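Flavoredoxin (Desulfovibrio vulgaris str. 'Miyazaki F', PDB 2D5M) binds flavin mononucleotide and probably carries electrons as a small redox protein of the flavin reductase-like family. Local coordinates at residues A[26-31]-A[91-96]; A[66-71]-A[118-123]; A[96-101]-A[111-116]; A[104-109]-A[137-142]. All coordinates share one frame; numbering follows the deposited sequence.

Interaction 1 (A[26-31]-A[91-96]). With FMN (flavin mononucleotide), chain E.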
# COMPACT_ATOMS: atom_id res chain seq x y z
N SER A 26 -15.96 -13.15 21.78
CA SER A 26 -15.08 -12.07 22.24
C SER A 26 -13.65 -12.52 22.32
O SER A 26 -12.80 -11.91 23.00
CB SER A 26 -15.56 -11.49 23.59
OG SER A 26 -16.82 -10.87 23.43
N ARG A 27 -13.28 -13.58 21.60
CA ARG A 27 -11.89 -13.98 21.49
C ARG A 27 -11.16 -13.03 20.55
O ARG A 27 -11.62 -12.82 19.42
CB ARG A 27 -11.78 -15.43 20.96
CG ARG A 27 -12.52 -16.44 21.80
CD ARG A 27 -12.63 -17.82 21.21
NE ARG A 27 -11.39 -18.38 20.73
CZ ARG A 27 -10.97 -18.58 19.47
NH1 ARG A 27 -11.69 -18.29 18.41
NH2 ARG A 27 -9.77 -19.13 19.26
N PRO A 28 -10.05 -12.43 20.95
CA PRO A 28 -9.33 -11.51 20.11
C PRO A 28 -8.47 -12.22 19.08
O PRO A 28 -7.90 -13.27 19.35
CB PRO A 28 -8.48 -10.71 21.10
CG PRO A 28 -8.14 -11.73 22.13
CD PRO A 28 -9.39 -12.56 22.31
N ASN A 29 -8.34 -11.61 17.90
CA ASN A 29 -7.56 -12.19 16.82
C ASN A 29 -6.81 -11.09 16.05
O ASN A 29 -7.18 -9.93 16.11
CB ASN A 29 -8.47 -12.91 15.85
CG ASN A 29 -7.75 -13.89 14.92
OD1 ASN A 29 -6.67 -14.40 15.27
ND2 ASN A 29 -8.36 -14.17 13.78
N ILE A 30 -5.76 -11.53 15.37
CA ILE A 30 -5.02 -10.73 14.43
C ILE A 30 -4.65 -11.63 13.26
O ILE A 30 -4.30 -12.80 13.47
CB ILE A 30 -3.72 -10.12 15.01
CG1 ILE A 30 -3.02 -11.07 16.01
CG2 ILE A 30 -4.00 -8.74 15.60
CD1 ILE A 30 -1.64 -10.64 16.49
N MET A 31 -4.69 -11.06 12.05
CA MET A 31 -4.17 -11.70 10.84
C MET A 31 -3.34 -10.70 10.09
O MET A 31 -3.48 -9.49 10.27
CB MET A 31 -5.27 -12.30 9.97
CG MET A 31 -6.32 -11.30 9.51
SD MET A 31 -5.84 -10.31 8.09
CE MET A 31 -6.01 -11.46 6.73
N ASP A 91 -5.94 -18.79 20.18
CA ASP A 91 -5.76 -17.39 20.59
C ASP A 91 -4.31 -17.04 20.31
O ASP A 91 -3.39 -17.39 21.04
CB ASP A 91 -6.11 -17.23 22.08
CG ASP A 91 -5.98 -15.80 22.56
OD1 ASP A 91 -5.20 -15.02 21.97
OD2 ASP A 91 -6.66 -15.47 23.57
N LYS A 92 -4.12 -16.28 19.22
CA LYS A 92 -2.79 -15.89 18.80
C LYS A 92 -2.14 -14.90 19.74
O LYS A 92 -0.91 -14.83 19.82
CB LYS A 92 -2.82 -15.31 17.39
CG LYS A 92 -3.29 -16.20 16.31
CD LYS A 92 -3.24 -15.52 14.94
CE LYS A 92 -4.27 -16.11 14.04
NZ LYS A 92 -4.38 -15.44 12.73
N PHE A 93 -2.95 -14.08 20.44
CA PHE A 93 -2.36 -13.18 21.43
C PHE A 93 -1.70 -13.99 22.54
O PHE A 93 -0.59 -13.66 23.00
CB PHE A 93 -3.41 -12.23 22.01
CG PHE A 93 -3.81 -11.12 21.05
CD1 PHE A 93 -3.14 -9.90 21.12
CD2 PHE A 93 -4.83 -11.28 20.14
CE1 PHE A 93 -3.49 -8.86 20.29
CE2 PHE A 93 -5.17 -10.21 19.29
CZ PHE A 93 -4.52 -9.01 19.40
N ALA A 94 -2.36 -15.06 23.00
CA ALA A 94 -1.79 -15.93 23.97
C ALA A 94 -0.55 -16.60 23.43
O ALA A 94 0.47 -16.70 24.09
CB ALA A 94 -2.80 -17.02 24.44
N SER A 95 -0.61 -17.13 22.21
CA SER A 95 0.54 -17.82 21.64
C SER A 95 1.77 -16.91 21.50
O SER A 95 2.90 -17.35 21.71
CB SER A 95 0.22 -18.34 20.23
OG SER A 95 -0.84 -19.26 20.36
N LEU A 96 1.53 -15.66 21.12
CA LEU A 96 2.60 -14.70 20.81
C LEU A 96 3.03 -13.89 22.00
O LEU A 96 4.01 -13.15 21.90
CB LEU A 96 2.15 -13.81 19.66
CG LEU A 96 2.02 -14.52 18.31
CD1 LEU A 96 1.36 -13.62 17.28
CD2 LEU A 96 3.35 -15.01 17.82
N1 FMN E . -4.76 -12.99 3.67
C2 FMN E . -5.77 -12.22 3.15
O2 FMN E . -6.92 -12.66 3.07
N3 FMN E . -5.46 -10.95 2.69
C4 FMN E . -4.20 -10.38 2.67
O4 FMN E . -4.03 -9.23 2.22
C4A FMN E . -3.15 -11.20 3.16
N5 FMN E . -1.88 -10.74 3.11
C5A FMN E . -0.94 -11.51 3.75
C6 FMN E . 0.41 -11.03 3.75
C7 FMN E . 1.44 -11.69 4.40
C7M FMN E . 2.87 -11.21 4.35
C8 FMN E . 1.10 -12.89 5.13
C8M FMN E . 2.18 -13.59 5.93
C9 FMN E . -0.19 -13.40 5.08
C9A FMN E . -1.21 -12.74 4.41
N10 FMN E . -2.53 -13.23 4.30
C10 FMN E . -3.51 -12.45 3.74
C1' FMN E . -2.88 -14.55 4.88
C2' FMN E . -3.60 -14.44 6.22
O2' FMN E . -2.93 -13.56 7.13
C3' FMN E . -3.65 -15.84 6.86
O3' FMN E . -4.54 -16.63 6.04
C4' FMN E . -4.09 -15.85 8.31
O4' FMN E . -3.74 -17.17 8.82
C5' FMN E . -5.55 -15.63 8.51
O5' FMN E . -5.83 -15.70 9.94
P FMN E . -7.33 -15.87 10.50
O1P FMN E . -7.91 -17.17 9.91
O2P FMN E . -8.18 -14.69 10.11
O3P FMN E . -7.06 -15.97 11.99
O HOH W 1 -6.34 -15.10 17.95
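K92 reaches across N29 with its chain stretched beyond CG, and its NZ donates to the backbone O of I30 at 2.7 Å. The two side chains cross obliquely, with OD1 of N29 3.2 Å from CE of K92. N29 has CG anti to its backbone N (chi1 -163°), and its ND2 gives a nearly straight bond of 2.9 Å to O3P of the FMN phosphate. The same phosphate oxygen takes a bond from K92 NZ at 2.8 Å, so amide and ammonium grip one atom; the carbonyls of A82 and Y85 are further acceptors around NZ, so its three protons must be shared. Here the start of strand 28-41 meets the first turn of helix 92-96 beside the flavin pocket of the flavin reductase-like domain. D91 is the N-cap of that helix, its OD1 taking N of A94 from above the carboxylate plane. The ring of F93 turns its edge to the strand backbone, CE2 lying 3.7 Å from N of N29, while CB of P28 packs against CE2, and CG2 of I30 touches CZ at 3.8 Å. A water accepts from N of K92, with O of P28 and OD1 of N29 competing for its protons.

Interaction 2 (A[66-71]-A[118-123])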
# COMPACT_ATOMS: atom_id res chain seq x y z
N PHE A 66 -12.90 -3.34 12.96
CA PHE A 66 -11.62 -3.99 12.99
C PHE A 66 -10.58 -2.91 13.29
O PHE A 66 -10.84 -1.72 13.16
CB PHE A 66 -11.29 -4.72 11.69
CG PHE A 66 -11.27 -3.89 10.41
CD1 PHE A 66 -10.05 -3.42 9.91
CD2 PHE A 66 -12.41 -3.64 9.70
CE1 PHE A 66 -10.02 -2.74 8.70
CE2 PHE A 66 -12.38 -2.89 8.51
CZ PHE A 66 -11.18 -2.44 8.00
N THR A 67 -9.40 -3.35 13.70
CA THR A 67 -8.28 -2.48 13.85
C THR A 67 -7.18 -2.89 12.86
O THR A 67 -7.19 -3.99 12.35
CB THR A 67 -7.68 -2.51 15.28
OG1 THR A 67 -7.14 -3.80 15.46
CG2 THR A 67 -8.73 -2.17 16.30
N ILE A 68 -6.23 -1.97 12.65
CA ILE A 68 -4.97 -2.25 11.99
C ILE A 68 -3.87 -1.84 12.95
O ILE A 68 -3.78 -0.69 13.33
CB ILE A 68 -4.88 -1.54 10.64
CG1 ILE A 68 -5.83 -2.21 9.63
CG2 ILE A 68 -3.41 -1.50 10.13
CD1 ILE A 68 -6.04 -1.44 8.35
N SER A 69 -3.03 -2.80 13.28
CA SER A 69 -1.85 -2.53 14.09
C SER A 69 -0.63 -2.70 13.20
O SER A 69 -0.53 -3.66 12.43
CB SER A 69 -1.79 -3.49 15.29
OG SER A 69 -2.91 -3.39 16.12
N ILE A 70 0.31 -1.75 13.31
CA ILE A 70 1.48 -1.72 12.42
C ILE A 70 2.69 -2.21 13.23
O ILE A 70 3.06 -1.56 14.19
CB ILE A 70 1.65 -0.33 11.85
CG1 ILE A 70 0.42 0.02 10.99
CG2 ILE A 70 2.93 -0.21 11.06
CD1 ILE A 70 0.36 1.22 10.18
N PRO A 71 3.26 -3.36 12.84
CA PRO A 71 4.39 -3.89 13.64
C PRO A 71 5.65 -3.05 13.34
O PRO A 71 5.89 -2.60 12.22
CB PRO A 71 4.59 -5.29 13.11
CG PRO A 71 4.08 -5.21 11.71
CD PRO A 71 2.91 -4.21 11.72
N ILE A 118 -4.72 1.65 14.41
CA ILE A 118 -5.79 2.37 13.74
C ILE A 118 -7.10 1.66 14.06
O ILE A 118 -7.17 0.42 13.94
CB ILE A 118 -5.53 2.38 12.20
CG1 ILE A 118 -4.15 2.87 11.86
CG2 ILE A 118 -6.63 3.19 11.53
CD1 ILE A 118 -3.79 2.72 10.39
N GLU A 119 -8.11 2.40 14.48
CA GLU A 119 -9.42 1.87 14.77
C GLU A 119 -10.37 2.15 13.62
O GLU A 119 -10.49 3.33 13.22
CB GLU A 119 -9.98 2.52 16.06
CG GLU A 119 -9.14 2.25 17.28
CD GLU A 119 -9.87 2.47 18.59
OE1 GLU A 119 -11.13 2.25 18.58
OE2 GLU A 119 -9.19 2.78 19.59
N LEU A 120 -11.01 1.12 13.09
CA LEU A 120 -11.86 1.27 11.91
C LEU A 120 -13.26 0.70 12.13
O LEU A 120 -13.49 -0.34 12.74
CB LEU A 120 -11.24 0.60 10.68
CG LEU A 120 -9.84 1.11 10.34
CD1 LEU A 120 -8.74 0.15 10.85
CD2 LEU A 120 -9.65 1.35 8.84
N LYS A 121 -14.23 1.44 11.56
CA LYS A 121 -15.63 1.05 11.46
C LYS A 121 -15.90 0.56 10.07
O LYS A 121 -15.60 1.27 9.09
CB LYS A 121 -16.54 2.24 11.77
CG LYS A 121 -18.03 2.07 11.58
CD LYS A 121 -18.85 3.33 11.82
CE LYS A 121 -18.55 4.44 10.83
NZ LYS A 121 -19.52 5.53 10.68
N LEU A 122 -16.49 -0.62 9.87
CA LEU A 122 -16.79 -1.10 8.54
C LEU A 122 -17.87 -0.21 7.90
O LEU A 122 -18.95 -0.04 8.48
CB LEU A 122 -17.33 -2.53 8.63
CG LEU A 122 -17.56 -3.21 7.28
CD1 LEU A 122 -16.28 -3.35 6.50
CD2 LEU A 122 -18.28 -4.56 7.47
N ILE A 123 -17.59 0.31 6.71
CA ILE A 123 -18.53 1.16 5.99
C ILE A 123 -18.92 0.56 4.63
O ILE A 123 -20.01 0.91 4.14
CB ILE A 123 -18.07 2.62 5.88
CG1 ILE A 123 -16.70 2.76 5.22
CG2 ILE A 123 -18.12 3.27 7.25
CD1 ILE A 123 -16.43 4.18 4.75
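L120 lays its CB over the ring of F66, 4.0 Å from the centroid and close to the ring normal, a CH-pi contact between neighbouring strands of the antiparallel sheet that forms the core of this FMN-binding fold. CD1 of L120 touches CE1 of that ring at 3.8 Å and also meets CG1 of I68 at 3.9 Å, so one leucine branch spans two residues of the facing strand. At the ring's edge sits CD1 of L122. F66 has its CG between the backbone N and the carbonyl carbon (chi1 58°), and chi2 (98°) sets the turn of the ring, whose face meets CB of L120.

Further along the same face, CG2 of I68 meets CD1 of I118 at 4.2 Å, and I70 touches that methyl more loosely. Behind these side chains the backbones set the spacing: F66 with L120 and I68 with I118 are hydrogen-bonded pairs, each joined by two N-H to O bonds, and T67 with E119 is the non-hydrogen-bonded pair between them. T67 and E119 point to the other face, where OG1 of T67 bonds to the carbonyl of P109 and the carboxylate of E119 receives the backbone N of H105. I46 of strand 44-48 packs against I68, I118 and L120. From the second subunit, L10 reaches I118 and Y12 reaches I70. Beside the T67-E119 pair, CA of T67 makes a CA-H...O contact with O of I118 at 3.1 Å.

Interaction 3 (A[96-101]-A[111-116])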
# COMPACT_ATOMS: atom_id res chain seq x y z
N LEU A 96 1.53 -15.66 21.12
CA LEU A 96 2.60 -14.70 20.81
C LEU A 96 3.03 -13.89 22.00
O LEU A 96 4.01 -13.15 21.90
CB LEU A 96 2.15 -13.81 19.66
CG LEU A 96 2.02 -14.52 18.31
CD1 LEU A 96 1.36 -13.62 17.28
CD2 LEU A 96 3.35 -15.01 17.82
N GLY A 97 2.30 -13.98 23.12
CA GLY A 97 2.58 -13.14 24.28
C GLY A 97 2.35 -11.67 24.02
O GLY A 97 3.12 -10.82 24.49
N LEU A 98 1.34 -11.32 23.25
CA LEU A 98 0.96 -9.96 22.95
C LEU A 98 -0.35 -9.59 23.62
O LEU A 98 -1.11 -10.48 24.07
CB LEU A 98 0.83 -9.81 21.40
CG LEU A 98 2.10 -10.03 20.63
CD1 LEU A 98 1.83 -9.96 19.13
CD2 LEU A 98 3.15 -9.02 20.95
N THR A 99 -0.63 -8.31 23.67
CA THR A 99 -1.75 -7.78 24.47
C THR A 99 -2.87 -7.30 23.57
O THR A 99 -2.66 -6.35 22.77
CB THR A 99 -1.27 -6.60 25.31
OG1 THR A 99 -0.17 -7.00 26.14
CG2 THR A 99 -2.36 -6.08 26.24
N PRO A 100 -4.06 -7.88 23.68
CA PRO A 100 -5.21 -7.41 22.89
C PRO A 100 -5.90 -6.26 23.62
O PRO A 100 -6.61 -6.48 24.63
CB PRO A 100 -6.09 -8.67 22.82
CG PRO A 100 -5.81 -9.39 24.12
CD PRO A 100 -4.39 -9.07 24.51
N VAL A 101 -5.62 -5.05 23.19
CA VAL A 101 -6.14 -3.87 23.84
C VAL A 101 -7.47 -3.50 23.22
O VAL A 101 -7.53 -3.30 21.99
CB VAL A 101 -5.16 -2.67 23.72
CG1 VAL A 101 -5.74 -1.46 24.35
CG2 VAL A 101 -3.80 -3.03 24.31
N VAL A 111 -3.11 -4.36 18.87
CA VAL A 111 -1.94 -4.97 19.50
C VAL A 111 -1.22 -3.92 20.35
O VAL A 111 -0.62 -2.98 19.79
CB VAL A 111 -0.97 -5.59 18.49
CG1 VAL A 111 0.13 -6.29 19.25
CG2 VAL A 111 -1.70 -6.55 17.56
N GLY A 112 -1.25 -4.05 21.63
CA GLY A 112 -0.72 -2.99 22.50
C GLY A 112 0.75 -2.75 22.33
O GLY A 112 1.22 -1.62 22.49
N GLU A 113 1.52 -3.78 22.02
CA GLU A 113 2.95 -3.66 21.93
C GLU A 113 3.41 -2.92 20.69
O GLU A 113 4.58 -2.52 20.63
CB GLU A 113 3.60 -5.06 21.92
CG GLU A 113 3.53 -5.83 23.22
CD GLU A 113 2.22 -6.36 23.62
OE1 GLU A 113 1.29 -6.47 22.79
OE2 GLU A 113 2.10 -6.74 24.81
N PHE A 114 2.55 -2.82 19.67
CA PHE A 114 2.96 -2.20 18.41
C PHE A 114 2.93 -0.68 18.54
O PHE A 114 2.20 -0.13 19.34
CB PHE A 114 2.10 -2.67 17.27
CG PHE A 114 2.28 -4.12 16.85
CD1 PHE A 114 3.07 -5.04 17.54
CD2 PHE A 114 1.64 -4.56 15.70
CE1 PHE A 114 3.15 -6.37 17.13
CE2 PHE A 114 1.73 -5.87 15.31
CZ PHE A 114 2.46 -6.78 16.01
N PRO A 115 3.74 -0.01 17.73
CA PRO A 115 3.88 1.43 17.89
C PRO A 115 2.70 2.24 17.41
O PRO A 115 2.53 3.43 17.78
CB PRO A 115 5.12 1.73 17.05
CG PRO A 115 5.15 0.64 15.98
CD PRO A 115 4.73 -0.54 16.79
N MET A 116 1.90 1.68 16.55
CA MET A 116 0.82 2.41 15.88
C MET A 116 -0.38 1.47 15.69
O MET A 116 -0.23 0.34 15.26
CB MET A 116 1.30 2.92 14.55
CG MET A 116 0.32 3.68 13.71
SD MET A 116 1.33 4.46 12.42
CE MET A 116 0.03 5.30 11.60
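E113 points its side chain at residues 96-101, and its atoms meet L98 first and T99 last. CB lies 4.1 Å from CD2 of L98, and CG comes closer to the same methyl, at 3.9 Å. The chain bends at chi2 (72°), which carries CD to within 3.5 Å of both N and OG1 of T99. There the carboxylate forks: OE1 accepts from the backbone N of T99 at 2.8 Å, and OE2 accepts from the threonine hydroxyl OG1 at 2.6 Å. Both donors come to the syn side of their oxygens, a little under 20° out of the carboxylate plane, so the two bonds hold the flat group from turning. OG1 of T99 stands anti to its own carbonyl carbon (chi1 -57°), beside the backbone N, which puts hydroxyl and amide within the span of one carboxylate.

The glutamate belongs to a type I beta turn from V111 to F114, which follows a small two-stranded antiparallel sheet in which P100 and V111 form a non-hydrogen-bonded pair. At the turn, N of G112 bonds to O of T99, and CG2 of V101 packs on CA of G112 at 3.6 Å. On the buried flank, CD1 of L98 touches CG1 of V111 at 4.0 Å; CG1 in turn lies over one face of the F114 ring, offset toward its rim. F93 of helix 92-96 backs L98 and V111, and K2 of the second subunit donates to the carbonyl of F114.

Interaction 4 (A[104-109]-A[137-142])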
# COMPACT_ATOMS: atom_id res chain seq x y z
N GLU A 104 -10.95 2.02 21.67
CA GLU A 104 -11.70 3.05 22.40
C GLU A 104 -12.92 3.49 21.65
O GLU A 104 -13.87 4.01 22.28
CB GLU A 104 -10.75 4.23 22.72
CG GLU A 104 -9.67 3.77 23.72
CD GLU A 104 -8.69 4.91 24.01
OE1 GLU A 104 -8.37 5.64 23.00
OE2 GLU A 104 -8.26 5.15 25.16
N HIS A 105 -12.92 3.35 20.32
CA HIS A 105 -13.95 3.87 19.45
C HIS A 105 -14.71 2.78 18.70
O HIS A 105 -15.79 3.03 18.19
CB HIS A 105 -13.35 4.86 18.43
CG HIS A 105 -12.62 5.98 19.08
ND1 HIS A 105 -13.22 7.13 19.50
CD2 HIS A 105 -11.29 6.07 19.42
CE1 HIS A 105 -12.26 7.87 20.05
NE2 HIS A 105 -11.10 7.27 20.02
N VAL A 106 -14.11 1.59 18.56
CA VAL A 106 -14.70 0.51 17.74
C VAL A 106 -14.56 -0.81 18.52
O VAL A 106 -13.69 -0.94 19.37
CB VAL A 106 -14.10 0.38 16.33
CG1 VAL A 106 -14.03 1.75 15.62
CG2 VAL A 106 -12.71 -0.24 16.37
N ASP A 107 -15.44 -1.71 18.12
CA ASP A 107 -15.57 -3.04 18.76
C ASP A 107 -14.56 -4.05 18.22
O ASP A 107 -14.93 -5.02 17.51
CB ASP A 107 -16.98 -3.54 18.56
CG ASP A 107 -17.28 -4.79 19.36
OD1 ASP A 107 -16.54 -5.07 20.34
OD2 ASP A 107 -18.28 -5.45 19.00
N ALA A 108 -13.28 -3.84 18.51
CA ALA A 108 -12.16 -4.66 18.04
C ALA A 108 -10.95 -4.38 18.89
O ALA A 108 -10.77 -3.24 19.35
CB ALA A 108 -11.84 -4.39 16.58
N PRO A 109 -10.07 -5.36 19.06
CA PRO A 109 -8.82 -5.16 19.77
C PRO A 109 -7.69 -4.70 18.83
O PRO A 109 -7.74 -5.08 17.64
CB PRO A 109 -8.47 -6.53 20.30
CG PRO A 109 -8.96 -7.44 19.17
CD PRO A 109 -10.18 -6.74 18.60
N GLU A 137 -13.75 2.87 7.76
CA GLU A 137 -13.58 4.28 8.07
C GLU A 137 -12.64 4.37 9.27
O GLU A 137 -12.87 3.76 10.30
CB GLU A 137 -14.89 4.95 8.41
CG GLU A 137 -14.74 6.40 8.79
CD GLU A 137 -16.04 7.17 8.99
OE1 GLU A 137 -17.12 6.63 8.64
OE2 GLU A 137 -15.96 8.32 9.52
N ILE A 138 -11.60 5.17 9.16
CA ILE A 138 -10.66 5.42 10.23
C ILE A 138 -11.30 6.34 11.26
O ILE A 138 -11.64 7.48 10.97
CB ILE A 138 -9.36 6.08 9.69
CG1 ILE A 138 -8.66 5.17 8.70
CG2 ILE A 138 -8.45 6.49 10.82
CD1 ILE A 138 -7.50 5.82 7.93
N MET A 139 -11.47 5.81 12.47
CA MET A 139 -12.06 6.53 13.58
C MET A 139 -11.01 7.15 14.46
O MET A 139 -11.28 8.18 15.14
CB MET A 139 -13.01 5.61 14.39
CG MET A 139 -14.03 4.88 13.55
SD MET A 139 -14.98 5.89 12.39
CE MET A 139 -15.93 6.85 13.54
N ASP A 140 -9.81 6.55 14.54
CA ASP A 140 -8.72 7.07 15.35
C ASP A 140 -7.46 6.40 14.91
O ASP A 140 -7.44 5.24 14.52
CB ASP A 140 -8.94 6.77 16.84
CG ASP A 140 -8.06 7.57 17.77
OD1 ASP A 140 -7.65 8.69 17.41
OD2 ASP A 140 -7.78 7.11 18.89
N VAL A 141 -6.37 7.13 14.97
CA VAL A 141 -5.01 6.62 14.81
C VAL A 141 -4.25 6.92 16.11
O VAL A 141 -4.19 8.07 16.54
CB VAL A 141 -4.33 7.30 13.61
CG1 VAL A 141 -2.88 6.79 13.52
CG2 VAL A 141 -5.11 7.11 12.33
N LYS A 142 -3.71 5.90 16.73
CA LYS A 142 -3.01 5.96 17.99
C LYS A 142 -1.55 5.62 17.78
O LYS A 142 -1.24 4.62 17.15
CB LYS A 142 -3.61 5.00 19.04
CG LYS A 142 -4.94 5.48 19.62
CD LYS A 142 -5.28 4.62 20.84
CE LYS A 142 -6.62 3.96 20.72
NZ LYS A 142 -7.72 4.94 20.52
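Three acidic side chains converge on one ammonium: K142 NZ makes salt bridges of 2.7 Å each to OE1 of E104 and to OD2 of D140, and a third to E119. This network joins loop 104-109 to strand 133-144 of the large antiparallel sheet, at a classic beta bulge where M139 and D140 both face E119. OE1 of E104 and OD2 of D140, 4.4 Å apart, would be expected to repel, and the shared lysine probably offsets this. K142 folds back at chi3 and chi4 (-58°), the last turn setting NZ among them; NZ meets E104 OE1 on the anti side, and D140 OD2 through its anti lone pair. The other oxygen of D140, OD1, is taken by S4 of the second subunit.

The H105 ring and the D140 carboxylate are turned 71° apart, and CD2 of the histidine rests 3.6 Å from CB of D140. K142 NZ lies near the plane of that ring, beyond its edge. E119 also holds the loop by accepting the backbone N of E104 at its OE2. At the bulge, CG1 of V106 packs against CG of M139 at 3.8 Å.

In the fold
From the N terminus, the first of these segments lies at the start of strand 28-41, and interaction 1 closes a loop of about 60 residues by bringing helix 92-96 onto it beside the flavin. Strand 65-70, within that loop, pairs on one edge with the later strand 116-126, so interactions 1 and 2 cross. Interaction 3 starts at L96, shared with interaction 1, and closes a short hairpin lying in sequence between segments 66-71 and 118-123. Interaction 4 opens within that hairpin and ends on strand 133-144, crossing interactions 2 and 3. F93 and P28 pack on P100, S69 bonds to V111, and E119 bonds to H105, tying the small hairpin and its loop to the main sheet.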